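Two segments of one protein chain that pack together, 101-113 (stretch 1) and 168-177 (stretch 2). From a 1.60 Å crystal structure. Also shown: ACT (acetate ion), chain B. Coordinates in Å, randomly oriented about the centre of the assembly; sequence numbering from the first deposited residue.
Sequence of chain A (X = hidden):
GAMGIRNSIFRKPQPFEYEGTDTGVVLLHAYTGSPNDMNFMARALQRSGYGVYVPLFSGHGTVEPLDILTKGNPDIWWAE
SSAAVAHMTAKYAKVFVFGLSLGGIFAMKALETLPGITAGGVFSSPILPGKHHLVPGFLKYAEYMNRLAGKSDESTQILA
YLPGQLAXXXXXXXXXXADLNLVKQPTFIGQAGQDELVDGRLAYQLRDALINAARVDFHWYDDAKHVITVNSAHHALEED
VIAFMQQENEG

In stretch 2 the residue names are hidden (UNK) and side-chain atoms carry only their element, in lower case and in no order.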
ATOM      1  N   SER A 101       3.644   0.725   1.716  1.00 14.50           N
ATOM      2  CA  SER A 101       3.903   0.324   3.122  1.00 14.75           C
ATOM      3  C   SER A 101       2.600   0.284   3.932  1.00 14.83           C
ATOM      4  O   SER A 101       2.270  -0.736   4.547  1.00 15.32           O
ATOM      5  CB  SER A 101       4.958   1.191   3.818  1.00 14.97           C
ATOM      6  OG  SER A 101       6.253   1.023   3.266  1.00 15.71           O
ATOM      7  N   LEU A 102       1.852   1.375   3.905  1.00 14.29           N
ATOM      8  CA  LEU A 102       0.589   1.444   4.633  1.00 14.14           C
ATOM      9  C   LEU A 102      -0.438   0.493   4.019  1.00 14.34           C
ATOM     10  O   LEU A 102      -0.957  -0.397   4.696  1.00 14.42           O
ATOM     11  CB  LEU A 102       0.057   2.882   4.651  1.00 14.99           C
ATOM     12  CG  LEU A 102      -1.294   3.040   5.339  1.00 14.57           C
ATOM     13  CD1 LEU A 102      -1.215   2.794   6.855  1.00 16.12           C
ATOM     14  CD2 LEU A 102      -1.853   4.428   5.032  1.00 16.70           C
ATOM     15  N   GLY A 103      -0.722   0.672   2.730  1.00 13.82           N
ATOM     16  CA  GLY A 103      -1.680  -0.188   2.032  1.00 13.97           C
ATOM     17  C   GLY A 103      -1.318  -1.656   2.177  1.00 13.65           C
ATOM     18  O   GLY A 103      -2.204  -2.513   2.244  1.00 15.03           O
ATOM     19  N   GLY A 104      -0.017  -1.946   2.210  1.00 14.28           N
ATOM     20  CA  GLY A 104       0.478  -3.331   2.323  1.00 14.71           C
ATOM     21  C   GLY A 104       0.175  -4.003   3.653  1.00 14.78           C
ATOM     22  O   GLY A 104       0.039  -5.220   3.718  1.00 15.11           O
ATOM     23  N   ILE A 105       0.072  -3.221   4.723  1.00 14.52           N
ATOM     24  CA  ILE A 105      -0.356  -3.760   6.016  1.00 14.60           C
ATOM     25  C   ILE A 105      -1.759  -4.325   5.823  1.00 14.63           C
ATOM     26  O   ILE A 105      -2.043  -5.445   6.244  1.00 15.53           O
ATOM     27  CB  ILE A 105      -0.385  -2.666   7.115  1.00 13.95           C
ATOM     28  CG1 ILE A 105       1.034  -2.197   7.433  1.00 14.84           C
ATOM     29  CG2 ILE A 105      -1.062  -3.178   8.421  1.00 14.24           C
ATOM     30  CD1 ILE A 105       1.048  -0.846   8.173  1.00 16.04           C
ATOM     31  N   PHE A 106      -2.625  -3.556   5.166  1.00 14.51           N
ATOM     32  CA  PHE A 106      -4.004  -3.985   4.961  1.00 14.42           C
ATOM     33  C   PHE A 106      -4.105  -5.110   3.926  1.00 14.56           C
ATOM     34  O   PHE A 106      -4.938  -5.996   4.066  1.00 14.68           O
ATOM     35  CB  PHE A 106      -4.885  -2.796   4.592  1.00 14.93           C
ATOM     36  CG  PHE A 106      -4.769  -1.660   5.578  1.00 13.72           C
ATOM     37  CD1 PHE A 106      -4.985  -1.888   6.925  1.00 15.77           C
ATOM     38  CD2 PHE A 106      -4.402  -0.384   5.168  1.00 15.81           C
ATOM     39  CE1 PHE A 106      -4.865  -0.850   7.850  1.00 15.73           C
ATOM     40  CE2 PHE A 106      -4.291   0.647   6.081  1.00 15.49           C
ATOM     41  CZ  PHE A 106      -4.505   0.414   7.417  1.00 15.40           C
ATOM     42  N   ALA A 107      -3.237  -5.096   2.909  1.00 14.35           N
ATOM     43  CA  ALA A 107      -3.196  -6.209   1.945  1.00 14.50           C
ATOM     44  C   ALA A 107      -2.891  -7.515   2.642  1.00 14.81           C
ATOM     45  O   ALA A 107      -3.526  -8.539   2.382  1.00 15.24           O
ATOM     46  CB  ALA A 107      -2.163  -5.962   0.850  1.00 13.98           C
ATOM     47  N   MET A 108      -1.926  -7.482   3.557  1.00 14.63           N
ATOM     48  CA  MET A 108      -1.554  -8.691   4.283  1.00 15.26           C
ATOM     49  C   MET A 108      -2.676  -9.100   5.226  1.00 15.16           C
ATOM     50  O   MET A 108      -2.972 -10.295   5.337  1.00 15.83           O
ATOM     51  CB  MET A 108      -0.222  -8.520   5.006  1.00 15.75           C
ATOM     52  CG  MET A 108       0.975  -8.339   4.073  1.00 15.84           C
ATOM     53  SD  MET A 108       1.130  -9.564   2.733  1.00 16.14           S
ATOM     54  CE  MET A 108       0.999 -11.102   3.661  1.00 17.65           C
ATOM     55  N   LYS A 109      -3.319  -8.148   5.900  1.00 15.06           N
ATOM     56  CA  LYS A 109      -4.414  -8.503   6.802  1.00 14.82           C
ATOM     57  C   LYS A 109      -5.592  -9.086   6.008  1.00 15.06           C
ATOM     58  O   LYS A 109      -6.293  -9.985   6.484  1.00 15.71           O
ATOM     59  CB  LYS A 109      -4.862  -7.322   7.662  1.00 15.07           C
ATOM     60  CG  LYS A 109      -5.699  -7.732   8.857  1.00 16.45           C
ATOM     61  CD  LYS A 109      -6.103  -6.537   9.696  1.00 17.57           C
ATOM     62  CE  LYS A 109      -6.896  -6.948  10.930  1.00 18.84           C
ATOM     63  NZ  LYS A 109      -6.038  -7.518  12.013  1.00 18.14           N
ATOM     64  N   ALA A 110      -5.785  -8.590   4.785  1.00 14.63           N
ATOM     65  CA  ALA A 110      -6.775  -9.156   3.869  1.00 15.23           C
ATOM     66  C   ALA A 110      -6.474 -10.620   3.551  1.00 15.93           C
ATOM     67  O   ALA A 110      -7.356 -11.481   3.659  1.00 16.82           O
ATOM     68  CB  ALA A 110      -6.837  -8.322   2.588  1.00 15.39           C
ATOM     69  N   LEU A 111      -5.229 -10.917   3.186  1.00 15.76           N
ATOM     70  CA  LEU A 111      -4.846 -12.311   2.907  1.00 15.96           C
ATOM     71  C   LEU A 111      -5.090 -13.201   4.140  1.00 16.71           C
ATOM     72  O   LEU A 111      -5.538 -14.354   4.017  1.00 17.10           O
ATOM     73  CB  LEU A 111      -3.395 -12.416   2.442  1.00 16.79           C
ATOM     74  CG  LEU A 111      -3.089 -11.752   1.097  1.00 16.67           C
ATOM     75  CD1 LEU A 111      -1.608 -11.853   0.769  1.00 18.31           C
ATOM     76  CD2 LEU A 111      -3.931 -12.352  -0.013  1.00 19.01           C
ATOM     77  N   GLU A 112      -4.791 -12.665   5.318  1.00 16.31           N
ATOM     78  CA  GLU A 112      -4.951 -13.410   6.572  1.00 16.12           C
ATOM     79  C   GLU A 112      -6.411 -13.679   6.952  1.00 16.78           C
ATOM     80  O   GLU A 112      -6.713 -14.717   7.547  1.00 18.11           O
ATOM     81  CB  GLU A 112      -4.326 -12.624   7.725  1.00 16.14           C
ATOM     82  CG  GLU A 112      -2.814 -12.465   7.673  1.00 15.77           C
ATOM     83  CD  GLU A 112      -2.254 -11.421   8.670  1.00 15.75           C
ATOM     84  OE1 GLU A 112      -3.041 -10.687   9.315  1.00 17.53           O
ATOM     85  OE2 GLU A 112      -1.001 -11.378   8.806  1.00 16.86           O
ATOM     86  N   THR A 113      -7.299 -12.716   6.707  1.00 17.24           N
ATOM     87  CA  THR A 113      -8.617 -12.721   7.373  1.00 17.60           C
ATOM     88  C   THR A 113      -9.864 -12.603   6.489  1.00 18.31           C
ATOM     89  O   THR A 113     -10.978 -12.826   6.985  1.00 18.70           O
ATOM     90  CB  THR A 113      -8.702 -11.603   8.444  1.00 18.24           C
ATOM     91  OG1 THR A 113      -8.757 -10.326   7.811  1.00 18.74           O
ATOM     92  CG2 THR A 113      -7.513 -11.661   9.402  1.00 18.63           C
ATOM     93  N   UNK A 168      -0.295   4.411  16.325  1.00 16.09           N
ATOM     94  CA  UNK A 168      -1.500   3.654  16.003  1.00 16.12           C
ATOM     95  C   UNK A 168      -1.249   2.709  14.832  1.00 15.36           C
ATOM     96  O   UNK A 168      -1.704   1.562  14.832  1.00 16.78           O
ATOM     97  c   UNK A 168      -2.638   4.596  15.663  1.00 16.43           C
ATOM     98  N   UNK A 169      -0.558   3.216  13.821  1.00 15.61           N
ATOM     99  CA  UNK A 169      -0.182   2.388  12.666  1.00 15.69           C
ATOM    100  C   UNK A 169       0.733   1.241  13.074  1.00 15.93           C
ATOM    101  O   UNK A 169       0.483   0.068  12.739  1.00 15.65           O
ATOM    102  c   UNK A 169       0.174   5.364  10.187  1.00 15.78           C
ATOM    103  c   UNK A 169       0.486   3.227  11.563  1.00 15.86           C
ATOM    104  c   UNK A 169       0.947   2.320  10.423  1.00 16.77           C
ATOM    105  c   UNK A 169      -0.496   4.265  11.024  1.00 15.97           C
ATOM    106  N   UNK A 170       1.794   1.574  13.816  1.00 15.43           N
ATOM    107  CA  UNK A 170       2.711   0.566  14.361  1.00 15.62           C
ATOM    108  C   UNK A 170       1.910  -0.546  15.071  1.00 16.09           C
ATOM    109  O   UNK A 170       2.086  -1.744  14.823  1.00 16.16           O
ATOM    110  o   UNK A 170       5.359   2.845  15.618  1.00 18.24           O
ATOM    111  c   UNK A 170       4.764   2.077  14.808  1.00 17.30           C
ATOM    112  c   UNK A 170       3.654   1.202  15.406  1.00 16.21           C
ATOM    113  o   UNK A 170       5.061   2.005  13.600  1.00 17.74           O
ATOM    114  N   UNK A 171       1.008  -0.136  15.953  1.00 16.34           N
ATOM    115  CA  UNK A 171       0.248  -1.075  16.774  1.00 16.96           C
ATOM    116  C   UNK A 171      -0.593  -2.011  15.895  1.00 17.07           C
ATOM    117  O   UNK A 171      -0.572  -3.237  16.042  1.00 17.99           O
ATOM    118  n   UNK A 171      -3.260  -0.978  20.322  1.00 22.68           N
ATOM    119  o   UNK A 171      -1.939   0.810  19.953  1.00 22.95           O
ATOM    120  c   UNK A 171      -2.282  -0.350  19.680  1.00 19.09           C
ATOM    121  c   UNK A 171      -1.585  -1.140  18.569  1.00 18.74           C
ATOM    122  c   UNK A 171      -0.621  -0.291  17.763  1.00 16.93           C
ATOM    123  N   UNK A 172      -1.328  -1.425  14.959  1.00 16.48           N
ATOM    124  CA  UNK A 172      -2.176  -2.207  14.052  1.00 16.61           C
ATOM    125  C   UNK A 172      -1.315  -3.181  13.267  1.00 16.63           C
ATOM    126  O   UNK A 172      -1.667  -4.353  13.061  1.00 16.46           O
ATOM    127  c   UNK A 172      -4.573  -3.219  10.351  1.00 17.30           C
ATOM    128  c   UNK A 172      -5.880  -3.153  10.706  1.00 17.49           C
ATOM    129  c   UNK A 172      -6.255  -2.468  11.835  1.00 16.81           C
ATOM    130  c   UNK A 172      -3.949  -1.909  12.260  1.00 16.06           C
ATOM    131  c   UNK A 172      -3.603  -2.612  11.128  1.00 16.43           C
ATOM    132  c   UNK A 172      -2.889  -1.249  13.098  1.00 16.82           C
ATOM    133  c   UNK A 172      -5.287  -1.838  12.608  1.00 16.42           C
ATOM    134  N   UNK A 173      -0.171  -2.687  12.815  1.00 15.75           N
ATOM    135  CA  UNK A 173       0.767  -3.494  12.034  1.00 14.90           C
ATOM    136  C   UNK A 173       1.369  -4.663  12.834  1.00 15.06           C
ATOM    137  O   UNK A 173       1.599  -5.749  12.281  1.00 16.11           O
ATOM    138  c   UNK A 173       1.883  -2.603  11.456  1.00 15.12           C
ATOM    139  N   UNK A 174       1.644  -4.462  14.125  1.00 14.97           N
ATOM    140  CA  UNK A 174       2.184  -5.573  14.914  1.00 15.22           C
ATOM    141  C   UNK A 174       1.184  -6.724  15.000  1.00 15.92           C
ATOM    142  O   UNK A 174       1.564  -7.893  14.987  1.00 16.53           O
ATOM    143  o   UNK A 174       1.523  -4.647  17.103  1.00 15.63           O
ATOM    144  c   UNK A 174       2.626  -5.156  16.351  1.00 15.45           C
ATOM    145  c   UNK A 174       3.779  -4.123  16.305  1.00 15.73           C
ATOM    146  N   UNK A 175      -0.101  -6.405  15.053  1.00 16.49           N
ATOM    147  CA  UNK A 175      -1.117  -7.461  15.115  1.00 16.86           C
ATOM    148  C   UNK A 175      -1.170  -8.220  13.792  1.00 17.07           C
ATOM    149  O   UNK A 175      -1.218  -9.455  13.768  1.00 18.18           O
ATOM    150  c   UNK A 175      -2.466  -6.879  15.455  1.00 17.71           C
ATOM    151  c   UNK A 175      -3.558  -7.952  15.410  1.00 18.15           C
ATOM    152  o   UNK A 175      -2.377  -6.294  16.767  1.00 18.74           O
ATOM    153  N   UNK A 176      -1.132  -7.483  12.686  1.00 16.04           N
ATOM    154  CA  UNK A 176      -1.034  -8.114  11.377  1.00 16.20           C
ATOM    155  C   UNK A 176       0.204  -9.002  11.282  1.00 16.63           C
ATOM    156  O   UNK A 176       0.122 -10.138  10.808  1.00 17.28           O
ATOM    157  c   UNK A 176      -2.370  -6.300  10.245  1.00 15.43           C
ATOM    158  c   UNK A 176      -0.826  -7.732   8.872  1.00 17.48           C
ATOM    159  c   UNK A 176      -1.055  -7.059  10.236  1.00 16.30           C
ATOM    160  N   UNK A 177       1.340  -8.543  11.800  1.00 16.35           N
ATOM    161  CA  UNK A 177       2.561  -9.334  11.739  1.00 16.70           C
ATOM    162  C   UNK A 177       2.410 -10.637  12.521  1.00 16.83           C
ATOM    163  O   UNK A 177       2.866 -11.680  12.062  1.00 16.85           O
ATOM    164  c   UNK A 177       3.748  -8.554  12.241  1.00 16.93           C
TER
HETATM  165  C   ACT B 245       3.949   4.216   2.476  1.00 16.17           C
HETATM  166  O   ACT B 245       2.846   3.935   3.034  1.00 15.32           O
HETATM  167  OXT ACT B 245       4.366   3.483   1.535  1.00 16.25           O
HETATM  168  CH3 ACT B 245       4.761   5.407   2.905  1.00 16.79           C
HETATM  169  O   HOH W   1      -4.588  -5.387  13.165  1.00 17.81           O

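Position 168 carries one side-chain carbon and nothing more, and it lies out of reach of stretch 1. A lone CB means alanine, Ala-168, a good helix former.

Position 169 has four carbons, forked at the first, with one arm two carbons long, and they touch Leu-102 and Ile-105. That is isoleucine. In Ile-169, CG2 lies 3.9 Å from CD1 of Ile-105 and 4.2 Å from CD1 of Leu-102, so a buried, branched hydrocarbon fills space between apolar neighbours.

At 170 there are two carbons, the second bearing two oxygens: a carboxylate attached directly to CB, hence Asp-170. Its CA-to-CB bond points away from stretch 1, and OD1 finds a hydrogen bond elsewhere in the structure.

Position 171 shows three carbons, the third carrying one oxygen and one nitrogen, out of reach of stretch 1. This amide is Gln-171, polar and suitably exposed.

One carbon followed by a six-carbon ring, with no oxygen on it, meets Ile-105, Phe-106 and Lys-109 and identifies 172 as Phe-172. Its CA-to-CB bond points toward stretch 1. CD2 lies 3.8 Å from CG2 of Ile-105, and CZ is 3.5 Å from CD of Lys-109, whose aliphatic part offers the ring an apolar surface. The edge of Phe-106 is directed toward the Phe-172 face in an offset edge-to-face pair, with centroids 5.3 Å apart.

Position 173 again has one carbon, its CB 3.8 Å from CD1 of Ile-105. It is Ala-173, whose small side chain accompanies a close approach of the backbones, 6.1 Å between its CA and that of Ile-105.

Position 174 has a carbon bearing one oxygen and one carbon: Thr-174, out of reach of stretch 1. Its OG1 donates to O of Gln-171 at 2.7 Å, satisfying the hydroxyl within its own helix.

The same pattern at 175, touching Lys-109, gives Thr-175. Small and partly polar, it tolerates exposure while CG2 lies 4.2 Å from NZ of Lys-109.

At 176 one carbon carries two carbons, lying among Ile-105, Met-108, Lys-109 and Glu-112: Val-176, a compact, branched knob. CG1 is 4.0 Å from CB of Met-108.

Position 177 has a single carbon, its CA-to-CB bond directed away from stretch 1. Ala-177 suffices there, small and helix-compatible.

The helices run in broadly the same direction, crossing at 35°, and interlock reciprocally: Ile-105 sits among Ile-169, Phe-172, Ala-173 and Val-176, while Val-176 sits among Ile-105, Met-108, Lys-109 and Glu-112. A water accepts from NZ of Lys-109 (2.8 Å to the water O) and donates to O of Phe-172 (3.1 Å), while OE2 of Glu-112 lies 2.6 Å from O of Val-176, close enough to suggest a protonated acid.

Stretch 2, residues 168-177: AIDQFATTVA
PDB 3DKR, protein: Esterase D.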